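Local coordinates for protein acyl-CoA dehydrogenase (Mycobacterium thermoresistibile, PDB 3PFD) that probably oxidises saturated acyl-CoA thioesters to 2,3-dehydroacyl-CoA, working with the flavin adenine dinucleotide it binds, at residues C[29-34]-C[87-92]; C[78-83]-C[314-319]; C[269-274]-C[296-301]; C[303-308]-C[338-343]; C[330-335]-C[385-390]. One frame throughout, in Å; residues are numbered along the deposited sequence.

Contact 1: residues C[29-34]-C[87-92]; sequences AIRALA and IEEVAR
Glu89 OE1 is gripped by two nitrogens of Arg31 across the gap between helix 24-47 and helix 80-91. NE gives the straight bond, 3.0 Å to OE1, while NH2 adds only a weak one to the same oxygen. NH2 also reaches Glu89 OE2 at 3.3 Å, so the guanidinium meets the carboxylate side-on, NE to one oxygen and NH2 to the other, the second bond longer and more bent. The two helices belong to the all-helical N-terminal domain of the acyl-CoA dehydrogenase fold, and here they run nearly alongside each other, their short axes 27° apart. The grip is not flat against flat: OE1 lies in the guanidinium plane, but NE approaches it from above the carboxylate plane, and the two planes stand 55° apart. The Glu89 chain is bent at chi2 (-65°), which turns its carboxylate toward Arg31.

Arg92 stacks on one face of the same guanidinium, CZ of Arg31 and CZ of Arg92 being 3.5 Å apart. Two like charges face to face would be costly, yet both have acidic company: Glu35 and Asp272 form salt bridges with Arg92, and Glu89 answers Arg31. Arg27 takes up Glu89 OE2 as well, so the charges probably offset one another across a small network.

Beside this polar cluster the packing is apolar and buried, with Leu59 of helix 53-61 touching both Ile30 and Val90. Ile30 CG2 rests on the CB of Glu89 at 3.6 Å, and Ile30 CD1 meets Val90 CG2 at 3.9 Å. One turn on, the CB of Ala34 lies 3.7 Å from the carbonyl oxygen of Glu89.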
# COMPACT_ATOMS: atom_id res chain seq x y z
N ALA C 29 -1.52 19.57 -30.23
CA ALA C 29 -2.31 20.80 -30.31
C ALA C 29 -2.92 21.22 -28.97
O ALA C 29 -2.84 22.39 -28.60
CB ALA C 29 -3.40 20.67 -31.36
N ILE C 30 -3.55 20.28 -28.25
CA ILE C 30 -4.12 20.64 -26.94
C ILE C 30 -3.07 20.95 -25.89
O ILE C 30 -3.27 21.86 -25.11
CB ILE C 30 -5.19 19.63 -26.39
CG1 ILE C 30 -5.82 20.19 -25.10
CG2 ILE C 30 -4.60 18.26 -26.16
CD1 ILE C 30 -6.53 21.54 -25.28
N ARG C 31 -1.96 20.21 -25.89
CA ARG C 31 -0.85 20.53 -24.98
C ARG C 31 -0.30 21.93 -25.21
O ARG C 31 0.03 22.63 -24.26
CB ARG C 31 0.31 19.54 -25.10
CG ARG C 31 1.44 19.84 -24.09
CD ARG C 31 2.44 18.75 -23.96
NE ARG C 31 1.91 17.68 -23.09
CZ ARG C 31 2.64 16.70 -22.56
NH1 ARG C 31 3.95 16.61 -22.80
NH2 ARG C 31 2.04 15.80 -21.79
N ALA C 32 -0.16 22.33 -26.48
CA ALA C 32 0.40 23.66 -26.80
C ALA C 32 -0.54 24.75 -26.29
O ALA C 32 -0.11 25.69 -25.64
CB ALA C 32 0.67 23.81 -28.29
N LEU C 33 -1.83 24.59 -26.55
CA LEU C 33 -2.82 25.53 -26.04
C LEU C 33 -2.82 25.56 -24.51
O LEU C 33 -2.83 26.64 -23.91
CB LEU C 33 -4.21 25.18 -26.56
CG LEU C 33 -5.25 26.25 -26.25
CD1 LEU C 33 -6.15 26.37 -27.44
CD2 LEU C 33 -6.05 25.97 -24.98
N ALA C 34 -2.82 24.39 -23.87
CA ALA C 34 -2.81 24.36 -22.42
C ALA C 34 -1.57 25.04 -21.85
O ALA C 34 -1.68 25.87 -20.96
CB ALA C 34 -2.97 22.96 -21.90
N ILE C 87 -9.30 16.49 -22.07
CA ILE C 87 -9.51 16.69 -20.64
C ILE C 87 -8.24 16.47 -19.83
O ILE C 87 -7.89 17.28 -18.97
CB ILE C 87 -10.68 15.84 -20.14
CG1 ILE C 87 -11.98 16.41 -20.72
CG2 ILE C 87 -10.72 15.74 -18.61
CD1 ILE C 87 -13.07 15.40 -20.86
N GLU C 88 -7.53 15.39 -20.16
CA GLU C 88 -6.26 15.03 -19.54
C GLU C 88 -5.20 16.12 -19.72
O GLU C 88 -4.51 16.48 -18.76
CB GLU C 88 -5.75 13.71 -20.16
CG GLU C 88 -4.34 13.23 -19.76
CD GLU C 88 -3.89 12.01 -20.60
OE1 GLU C 88 -4.77 11.20 -20.99
OE2 GLU C 88 -2.68 11.87 -20.90
N GLU C 89 -5.04 16.62 -20.94
CA GLU C 89 -3.99 17.60 -21.22
C GLU C 89 -4.28 18.96 -20.56
O GLU C 89 -3.35 19.70 -20.17
CB GLU C 89 -3.75 17.76 -22.72
CG GLU C 89 -2.99 16.56 -23.35
CD GLU C 89 -1.56 16.40 -22.82
OE1 GLU C 89 -0.96 17.39 -22.38
OE2 GLU C 89 -1.04 15.27 -22.81
N VAL C 90 -5.56 19.28 -20.43
CA VAL C 90 -5.93 20.51 -19.73
C VAL C 90 -5.68 20.29 -18.22
O VAL C 90 -5.10 21.14 -17.57
CB VAL C 90 -7.38 21.01 -20.05
CG1 VAL C 90 -7.72 22.28 -19.26
CG2 VAL C 90 -7.53 21.34 -21.52
N ALA C 91 -6.05 19.12 -17.69
CA ALA C 91 -5.92 18.87 -16.23
C ALA C 91 -4.47 18.84 -15.75
O ALA C 91 -4.17 19.17 -14.58
CB ALA C 91 -6.62 17.56 -15.86
N ARG C 92 -3.59 18.44 -16.67
CA ARG C 92 -2.14 18.47 -16.48
C ARG C 92 -1.65 19.84 -16.05
O ARG C 92 -0.63 19.93 -15.34
CB ARG C 92 -1.44 18.06 -17.79
CG ARG C 92 0.06 17.79 -17.70
CD ARG C 92 0.58 17.14 -18.99
NE ARG C 92 2.03 17.26 -19.04
CZ ARG C 92 2.69 18.33 -19.50
NH1 ARG C 92 2.05 19.37 -20.05
NH2 ARG C 92 4.03 18.35 -19.45

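Contact 2: residues C[78-83]-C[314-319]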
# COMPACT_ATOMS: atom_id res chain seq x y z
N ALA C 78 -15.84 14.33 -32.21
CA ALA C 78 -14.64 13.58 -31.87
C ALA C 78 -14.97 12.29 -31.11
O ALA C 78 -15.97 12.20 -30.40
CB ALA C 78 -13.67 14.45 -31.06
N ASP C 79 -14.14 11.28 -31.29
CA ASP C 79 -14.31 10.01 -30.60
C ASP C 79 -13.97 10.21 -29.11
O ASP C 79 -13.33 11.20 -28.73
CB ASP C 79 -13.43 8.94 -31.25
CG ASP C 79 -11.95 9.20 -31.00
OD1 ASP C 79 -11.50 9.06 -29.84
OD2 ASP C 79 -11.22 9.56 -31.94
N SER C 80 -14.39 9.26 -28.27
CA SER C 80 -14.35 9.45 -26.81
C SER C 80 -12.95 9.41 -26.22
O SER C 80 -12.73 9.93 -25.13
CB SER C 80 -15.24 8.42 -26.13
OG SER C 80 -14.76 7.12 -26.41
N VAL C 81 -12.02 8.75 -26.92
CA VAL C 81 -10.62 8.76 -26.51
C VAL C 81 -10.04 10.18 -26.75
O VAL C 81 -9.30 10.71 -25.90
CB VAL C 81 -9.75 7.68 -27.26
CG1 VAL C 81 -8.29 7.79 -26.89
CG2 VAL C 81 -10.26 6.25 -26.99
N ALA C 82 -10.36 10.78 -27.90
CA ALA C 82 -9.92 12.15 -28.20
C ALA C 82 -10.43 13.11 -27.10
O ALA C 82 -9.66 13.92 -26.55
CB ALA C 82 -10.41 12.59 -29.59
N THR C 83 -11.70 12.99 -26.75
CA THR C 83 -12.27 13.76 -25.66
C THR C 83 -11.50 13.55 -24.34
O THR C 83 -11.20 14.55 -23.69
CB THR C 83 -13.76 13.46 -25.50
OG1 THR C 83 -14.44 13.88 -26.69
CG2 THR C 83 -14.34 14.22 -24.32
N SER C 314 -9.11 2.61 -22.79
CA SER C 314 -9.83 1.39 -23.03
C SER C 314 -11.32 1.50 -22.64
O SER C 314 -12.22 1.16 -23.42
CB SER C 314 -9.14 0.27 -22.25
OG SER C 314 -9.61 -0.97 -22.72
N ALA C 315 -11.57 1.98 -21.44
CA ALA C 315 -12.92 2.20 -20.97
C ALA C 315 -13.68 3.17 -21.90
O ALA C 315 -14.85 2.94 -22.21
CB ALA C 315 -12.89 2.75 -19.55
N ALA C 316 -13.01 4.24 -22.33
CA ALA C 316 -13.59 5.21 -23.27
C ALA C 316 -13.91 4.57 -24.62
O ALA C 316 -15.03 4.73 -25.12
CB ALA C 316 -12.68 6.42 -23.46
N ALA C 317 -12.96 3.83 -25.19
CA ALA C 317 -13.19 3.10 -26.46
C ALA C 317 -14.41 2.18 -26.36
O ALA C 317 -15.29 2.22 -27.23
CB ALA C 317 -11.95 2.32 -26.88
N ARG C 318 -14.47 1.40 -25.28
CA ARG C 318 -15.58 0.48 -25.05
C ARG C 318 -16.94 1.20 -24.83
O ARG C 318 -17.98 0.74 -25.33
CB ARG C 318 -15.25 -0.52 -23.92
CG ARG C 318 -14.08 -1.48 -24.28
CD ARG C 318 -13.59 -2.33 -23.11
NE ARG C 318 -14.68 -3.14 -22.57
CZ ARG C 318 -14.63 -3.84 -21.44
NH1 ARG C 318 -13.52 -3.85 -20.71
NH2 ARG C 318 -15.69 -4.53 -21.06
N ALA C 319 -16.92 2.34 -24.13
CA ALA C 319 -18.14 3.15 -23.95
C ALA C 319 -18.73 3.60 -25.29
O ALA C 319 -19.93 3.57 -25.49
CB ALA C 319 -17.84 4.36 -23.07
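Ser80 OG donates to the carbonyl oxygen of Ala316 over 2.7 Å, and this bond marks the tight, buried end of the contact. With chi1 at 61°, OG sits between the backbone N and the carbonyl carbon of its own residue and points across to helix 292-321. It does not come in on a lone pair: the hydroxyl stands well above the carbonyl plane, 77° out of it, and presses on the C=O nearly broadside. The methyl of Ala316 closes the same spot, its CB 3.7 Å from Ser80 OG. Small side chains on both sides let the backbones come near, with the CA atoms of Ser80 and Ala316 at 5.6 Å.

Here the first turn of helix 80-91, from the N-terminal helical domain, is set against a long helix of the C-terminal helical domain, a junction between two domains of the acyl-CoA dehydrogenase fold. The turn is itself closed by an N-cap: Asp79 OD1 accepts from Ala82 N at 2.8 Å, while Asp79 OD2 bonds to His23.

Toward solvent the contact slackens. Val81 CG2 reaches the backbone N of Ala317 at 4.0 Å, and beyond it only thin apolar touches remain, 4.3 Å from that methyl to the CB of Ala317. Ala317 itself is exposed. One turn along from Ala316, Glu320 makes a weak hydrogen bond to Ser80 N, and a neighbouring subunit packs Leu310 against Ser314.

Contact 3: residues C[269-274]-C[296-301]; sequences GALDAA and FMLADM
Leu271 pushes one methyl, CD1, into a shallow hollow on helix 292-321 walled by Leu298 and Met301. The floor on one side is backbone, with the carbonyl oxygen of Leu298 4.0 Å from CD1. On the other side stands Met301, whose CB lies 4.1 Å from Leu271 CD1, the two side chains slanting across each other. A second bump comes the opposite way: Leu298 sends its CD2 back between the two residues of helix 256-280, 4.1 Å from Leu271 CD1 and 4.0 Å from the CB of Ala274. Ala274 is the low spot that receives it, since a bare methyl leaves room for the leucine branch. CG of Leu271 is anti to the backbone N (chi1 169°), which carries CD1 out toward Leu298 and Met301, while the other methyl turns to Ile305 of helix 292-321.

The pair is part of the antiparallel helical bundle that makes up the C-terminal domain of acyl-CoA dehydrogenases, and the short axes run 155° apart. At 10.7 Å they are well spaced, and the larger side chains bridge the gap without a single hydrogen bond across it.

Met301 bends at chi3, which turns its CE back toward the CB of Ala274, a loose touch at 4.5 Å. Helix 326-352 packs alongside, Leu351 on Leu298 and Asp347 on Met301, so the hollow is walled from a third direction. Leu298 also meets Leu391 of a neighbouring subunit. The side chain of Ala274 stands about 9 Å from a bound reduced flavin adenine dinucleotide, and Leu351 is among the residues lining a pocket for that cofactor.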
# COMPACT_ATOMS: atom_id res chain seq x y z
N GLY C 269 1.22 15.85 -14.79
CA GLY C 269 1.76 17.18 -14.57
C GLY C 269 2.59 17.21 -13.30
O GLY C 269 3.66 17.85 -13.27
N ALA C 270 2.13 16.53 -12.25
CA ALA C 270 2.89 16.44 -10.99
C ALA C 270 4.20 15.69 -11.22
O ALA C 270 5.28 16.15 -10.82
CB ALA C 270 2.07 15.75 -9.88
N LEU C 271 4.12 14.53 -11.89
CA LEU C 271 5.33 13.78 -12.28
C LEU C 271 6.28 14.62 -13.16
O LEU C 271 7.49 14.62 -12.93
CB LEU C 271 4.97 12.48 -13.00
CG LEU C 271 6.14 11.75 -13.70
CD1 LEU C 271 7.08 11.17 -12.60
CD2 LEU C 271 5.65 10.64 -14.63
N ASP C 272 5.76 15.29 -14.20
CA ASP C 272 6.62 16.15 -15.03
C ASP C 272 7.36 17.20 -14.20
O ASP C 272 8.57 17.43 -14.39
CB ASP C 272 5.83 16.90 -16.10
CG ASP C 272 5.21 15.98 -17.13
OD1 ASP C 272 5.59 14.81 -17.23
OD2 ASP C 272 4.29 16.46 -17.81
N ALA C 273 6.63 17.86 -13.29
CA ALA C 273 7.24 18.87 -12.42
C ALA C 273 8.33 18.24 -11.53
O ALA C 273 9.42 18.81 -11.42
CB ALA C 273 6.14 19.62 -11.55
N ALA C 274 8.06 17.07 -10.95
CA ALA C 274 9.02 16.37 -10.08
C ALA C 274 10.30 15.89 -10.82
O ALA C 274 11.39 15.94 -10.25
CB ALA C 274 8.37 15.18 -9.36
N PHE C 296 13.36 5.30 -7.67
CA PHE C 296 12.32 4.25 -7.59
C PHE C 296 10.93 4.84 -7.42
O PHE C 296 9.97 4.35 -8.01
CB PHE C 296 12.64 3.23 -6.48
CG PHE C 296 13.71 2.21 -6.85
CD1 PHE C 296 14.60 2.43 -7.92
CD2 PHE C 296 13.86 1.04 -6.10
CE1 PHE C 296 15.57 1.48 -8.27
CE2 PHE C 296 14.86 0.10 -6.40
CZ PHE C 296 15.71 0.31 -7.50
N MET C 297 10.82 5.90 -6.62
CA MET C 297 9.56 6.58 -6.43
C MET C 297 9.07 7.21 -7.75
O MET C 297 7.90 7.09 -8.08
CB MET C 297 9.64 7.63 -5.31
CG MET C 297 8.31 8.35 -5.10
SD MET C 297 8.35 9.64 -3.85
CE MET C 297 8.33 8.69 -2.34
N LEU C 298 9.98 7.85 -8.49
CA LEU C 298 9.64 8.38 -9.83
C LEU C 298 9.17 7.28 -10.79
O LEU C 298 8.19 7.46 -11.51
CB LEU C 298 10.80 9.19 -10.44
CG LEU C 298 11.19 10.49 -9.70
CD1 LEU C 298 12.58 11.02 -10.13
CD2 LEU C 298 10.15 11.60 -9.87
N ALA C 299 9.87 6.14 -10.78
CA ALA C 299 9.48 5.00 -11.59
C ALA C 299 8.08 4.51 -11.17
O ALA C 299 7.23 4.23 -12.02
CB ALA C 299 10.52 3.85 -11.43
N ASP C 300 7.84 4.38 -9.86
CA ASP C 300 6.51 3.95 -9.39
C ASP C 300 5.42 4.91 -9.91
O ASP C 300 4.34 4.48 -10.32
CB ASP C 300 6.44 3.86 -7.86
CG ASP C 300 7.26 2.70 -7.29
OD1 ASP C 300 7.62 1.77 -8.03
OD2 ASP C 300 7.55 2.73 -6.07
N MET C 301 5.70 6.21 -9.87
CA MET C 301 4.71 7.20 -10.27
C MET C 301 4.36 6.99 -11.74
O MET C 301 3.19 6.79 -12.06
CB MET C 301 5.23 8.61 -9.99
CG MET C 301 5.38 8.92 -8.48
SD MET C 301 6.59 10.23 -8.13
CE MET C 301 5.70 11.69 -8.63

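Contact 4: residues C[303-308]-C[338-343]; sequences MKIEAA and SDVAME
Lys304 and Glu343 reach each other because both chains are stretched out beyond CG: the lysine CG leaves anti to its carbonyl carbon (chi1 -70°), the glutamate CG anti to its backbone N (chi1 167°). The two rods cross at about a right angle and meet tip to tip. NZ of Lys304 sits in front of the carboxylate, 2.8 Å from Glu343 OE2, which offers its syn lone pair, on the side of the other oxygen. It lies equally near Glu343 OE1, but the bond to that oxygen is weak. The ammonium is thus held by both arms of the carboxylate, a salt bridge at the partly exposed margin of the contact.

Val340 fills the middle. Its CG1 lies over the backbone, 3.8 Å from the carbonyl carbon of Lys304, and its CG2 rests 3.9 Å from the CB of the same lysine. The base of Lys304 therefore packs on the valine while its far end is tied to Glu343. Beside it, Ile305 CG1 meets Val340 CG1 at 4.2 Å, and on the next turn Ala308 CB is a looser neighbour of the other valine methyl.

The helices are antiparallel partners in the C-terminal four-helix bundle of the acyl-CoA dehydrogenase fold, their short axes 9.5 Å apart and crossing at -158°. Helix 256-280 packs on Ile305 and Ala308, helix 363-373 lies against Ala341 and Met342, and a neighbouring subunit meets helix 292-321 at Met303, Glu306 and Ala307.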
# COMPACT_ATOMS: atom_id res chain seq x y z
N MET C 303 4.98 4.42 -13.83
CA MET C 303 4.43 3.11 -14.13
C MET C 303 2.92 3.08 -13.91
O MET C 303 2.17 2.61 -14.78
CB MET C 303 5.10 2.06 -13.23
CG MET C 303 4.51 0.66 -13.26
SD MET C 303 5.51 -0.50 -12.27
CE MET C 303 5.23 0.08 -10.60
N LYS C 304 2.50 3.52 -12.72
CA LYS C 304 1.10 3.60 -12.33
C LYS C 304 0.32 4.58 -13.18
O LYS C 304 -0.81 4.27 -13.58
CB LYS C 304 0.96 3.94 -10.84
CG LYS C 304 1.42 2.76 -9.92
CD LYS C 304 1.24 3.13 -8.43
CE LYS C 304 1.81 2.06 -7.51
NZ LYS C 304 1.25 2.24 -6.12
N ILE C 305 0.91 5.75 -13.47
CA ILE C 305 0.24 6.69 -14.40
C ILE C 305 -0.06 6.07 -15.78
O ILE C 305 -1.14 6.29 -16.36
CB ILE C 305 1.03 7.98 -14.62
CG1 ILE C 305 1.08 8.82 -13.34
CG2 ILE C 305 0.43 8.79 -15.76
CD1 ILE C 305 2.07 9.99 -13.42
N GLU C 306 0.89 5.29 -16.30
CA GLU C 306 0.71 4.71 -17.63
C GLU C 306 -0.37 3.62 -17.59
O GLU C 306 -1.18 3.54 -18.50
CB GLU C 306 2.03 4.17 -18.21
CG GLU C 306 1.91 3.51 -19.60
CD GLU C 306 1.39 4.47 -20.72
OE1 GLU C 306 1.34 5.70 -20.54
OE2 GLU C 306 1.03 3.97 -21.80
N ALA C 307 -0.39 2.80 -16.54
CA ALA C 307 -1.47 1.82 -16.38
C ALA C 307 -2.84 2.49 -16.30
O ALA C 307 -3.78 2.10 -16.99
CB ALA C 307 -1.24 0.94 -15.15
N ALA C 308 -2.94 3.53 -15.47
CA ALA C 308 -4.19 4.28 -15.35
C ALA C 308 -4.61 4.86 -16.72
O ALA C 308 -5.79 4.77 -17.09
CB ALA C 308 -4.03 5.37 -14.35
N SER C 338 -7.87 7.79 -10.18
CA SER C 338 -7.96 8.79 -9.10
C SER C 338 -7.14 8.35 -7.90
O SER C 338 -6.50 9.17 -7.26
CB SER C 338 -9.42 9.08 -8.70
OG SER C 338 -10.11 7.89 -8.36
N ASP C 339 -7.16 7.05 -7.60
CA ASP C 339 -6.26 6.52 -6.57
C ASP C 339 -4.80 6.78 -6.95
O ASP C 339 -4.00 7.20 -6.11
CB ASP C 339 -6.48 5.01 -6.31
CG ASP C 339 -7.77 4.73 -5.57
OD1 ASP C 339 -8.41 5.68 -5.09
OD2 ASP C 339 -8.17 3.57 -5.47
N VAL C 340 -4.47 6.57 -8.23
CA VAL C 340 -3.09 6.79 -8.69
C VAL C 340 -2.68 8.29 -8.50
O VAL C 340 -1.61 8.61 -7.96
CB VAL C 340 -2.92 6.29 -10.13
CG1 VAL C 340 -1.64 6.82 -10.77
CG2 VAL C 340 -2.85 4.71 -10.17
N ALA C 341 -3.58 9.20 -8.92
CA ALA C 341 -3.33 10.64 -8.82
C ALA C 341 -3.09 11.08 -7.39
O ALA C 341 -2.25 11.91 -7.15
CB ALA C 341 -4.50 11.42 -9.40
N MET C 342 -3.88 10.56 -6.45
CA MET C 342 -3.69 10.91 -5.04
C MET C 342 -2.31 10.53 -4.54
O MET C 342 -1.64 11.33 -3.85
CB MET C 342 -4.79 10.26 -4.15
CG MET C 342 -4.99 10.96 -2.81
SD MET C 342 -5.48 12.70 -2.94
CE MET C 342 -3.91 13.56 -2.54
N GLU C 343 -1.91 9.30 -4.83
CA GLU C 343 -0.59 8.81 -4.46
C GLU C 343 0.53 9.59 -5.18
O GLU C 343 1.49 10.01 -4.56
CB GLU C 343 -0.47 7.28 -4.72
CG GLU C 343 0.99 6.72 -4.65
CD GLU C 343 1.08 5.22 -4.99
OE1 GLU C 343 2.21 4.67 -5.01
OE2 GLU C 343 0.04 4.59 -5.27

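Contact 5: residues C[330-335]-C[385-390]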
# COMPACT_ATOMS: atom_id res chain seq x y z
N SER C 330 -15.68 1.16 -16.69
CA SER C 330 -15.73 2.62 -16.50
C SER C 330 -15.49 3.01 -15.01
O SER C 330 -14.73 3.93 -14.75
CB SER C 330 -16.98 3.25 -17.11
OG SER C 330 -18.11 3.06 -16.29
N ALA C 331 -16.09 2.25 -14.08
CA ALA C 331 -15.87 2.39 -12.62
C ALA C 331 -14.40 2.12 -12.28
O ALA C 331 -13.79 2.87 -11.52
CB ALA C 331 -16.78 1.46 -11.83
N ALA C 332 -13.86 1.02 -12.82
CA ALA C 332 -12.44 0.67 -12.64
C ALA C 332 -11.51 1.79 -13.05
O ALA C 332 -10.61 2.16 -12.30
CB ALA C 332 -12.07 -0.65 -13.41
N SER C 333 -11.71 2.32 -14.25
CA SER C 333 -10.80 3.31 -14.82
C SER C 333 -10.80 4.63 -14.04
O SER C 333 -9.74 5.24 -13.82
CB SER C 333 -11.12 3.57 -16.29
OG SER C 333 -12.28 4.37 -16.44
N LYS C 334 -11.98 5.03 -13.60
CA LYS C 334 -12.13 6.22 -12.77
C LYS C 334 -11.52 5.99 -11.36
O LYS C 334 -10.72 6.82 -10.87
CB LYS C 334 -13.60 6.67 -12.72
CG LYS C 334 -13.88 8.08 -12.06
CD LYS C 334 -13.87 7.98 -10.52
CE LYS C 334 -14.58 9.14 -9.84
NZ LYS C 334 -14.37 9.11 -8.34
N CYS C 335 -11.88 4.87 -10.72
CA CYS C 335 -11.38 4.56 -9.37
C CYS C 335 -9.86 4.43 -9.36
O CYS C 335 -9.18 5.05 -8.54
CB CYS C 335 -12.03 3.26 -8.83
SG CYS C 335 -11.60 2.87 -7.11
N VAL C 385 -18.49 -0.67 -5.27
CA VAL C 385 -19.81 -1.31 -5.25
C VAL C 385 -20.19 -1.73 -6.68
O VAL C 385 -20.54 -2.89 -6.91
CB VAL C 385 -20.92 -0.40 -4.64
CG1 VAL C 385 -22.28 -1.04 -4.83
CG2 VAL C 385 -20.66 -0.15 -3.15
N VAL C 386 -20.07 -0.81 -7.63
CA VAL C 386 -20.40 -1.08 -9.06
C VAL C 386 -19.54 -2.22 -9.63
O VAL C 386 -20.04 -3.17 -10.28
CB VAL C 386 -20.26 0.19 -9.95
CG1 VAL C 386 -20.34 -0.16 -11.48
CG2 VAL C 386 -21.29 1.31 -9.58
N MET C 387 -18.23 -2.13 -9.40
CA MET C 387 -17.29 -3.18 -9.86
C MET C 387 -17.60 -4.54 -9.23
O MET C 387 -17.55 -5.57 -9.91
CB MET C 387 -15.82 -2.81 -9.54
CG MET C 387 -15.23 -1.69 -10.39
SD MET C 387 -13.48 -1.45 -9.97
CE MET C 387 -13.51 -0.03 -8.88
N SER C 388 -17.88 -4.58 -7.93
CA SER C 388 -18.03 -5.92 -7.30
C SER C 388 -19.34 -6.58 -7.70
O SER C 388 -19.39 -7.79 -7.89
CB SER C 388 -17.86 -5.91 -5.80
OG SER C 388 -18.66 -4.93 -5.20
N ARG C 389 -20.38 -5.75 -7.86
CA ARG C 389 -21.68 -6.20 -8.38
C ARG C 389 -21.53 -6.83 -9.76
O ARG C 389 -22.14 -7.85 -10.04
CB ARG C 389 -22.71 -5.07 -8.43
CG ARG C 389 -23.19 -4.67 -7.04
CD ARG C 389 -24.30 -3.59 -7.12
NE ARG C 389 -24.76 -3.23 -5.77
CZ ARG C 389 -25.61 -2.25 -5.49
NH1 ARG C 389 -26.13 -1.51 -6.45
NH2 ARG C 389 -25.94 -1.98 -4.21
N ALA C 390 -20.69 -6.23 -10.61
CA ALA C 390 -20.46 -6.78 -11.94
C ALA C 390 -19.74 -8.14 -11.84
O ALA C 390 -20.07 -9.05 -12.55
CB ALA C 390 -19.64 -5.80 -12.80
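Met387 heads from helix 380-391 straight at helix 326-352, and the atoms beyond its CB meet Ala331, Ala332 and Cys335 in turn. The CB bond points toward the other helix, and with CG anti to the carbonyl carbon (chi1 -72°) the chain runs out across the gap. CG touches first, 3.8 Å from the methyl of Ala331. SD comes next and slides over the backbone of Ala332, 3.6 Å from its CA, with the Ala332 CB at 3.8 Å on the same sulfur. Then the chain bends at chi3, about -100°, and swings CE onto Cys335, where it lies 3.6 Å from CB and 3.9 Å from SG.

Ala331 and Ala332 give the thioether a low surface to lie along. The two helices belong to the C-terminal helical domain of acyl-CoA dehydrogenases, where the last helix of the chain crosses helix 326-352 with an angle of 143° between their directions. Val386 adds a smaller, partly exposed touch on the same alanine, its CG1 3.9 Å from Ala331 CB. The valine side chain lies about 10 Å from a bound reduced flavin adenine dinucleotide.

Met303 of a neighbouring subunit packs on both Met387 and Cys335, so the methionine lies in a seam between subunits. Within helix 326-352, the carbonyl oxygen of Ser330 accepts from Ser333 OG as well as from Lys334 N, both from the same face of its plane.

How the contacts relate
Along the chain, contact 1 (29-34 with 87-92) closes before contacts 3, 4 and 5 open, whereas contact 2 (78-83 with 314-319) crosses it and spans the middle domain to reach helix 292-321. Contacts 2, 3 and 4 all use that helix, and contacts 4 and 5 share helix 326-352. Contacts 3 and 4 have centres 10 Å apart and touch through Leu271 and Ile305; contacts 2 and 5, 17 Å apart, touch through Ala315 and Ser333. Arg92 of contact 1 makes a salt bridge to Asp272 of contact 3. Together with contact 2, this ties the N-terminal helical domain to the C-terminal bundle, which also faces neighbouring subunits.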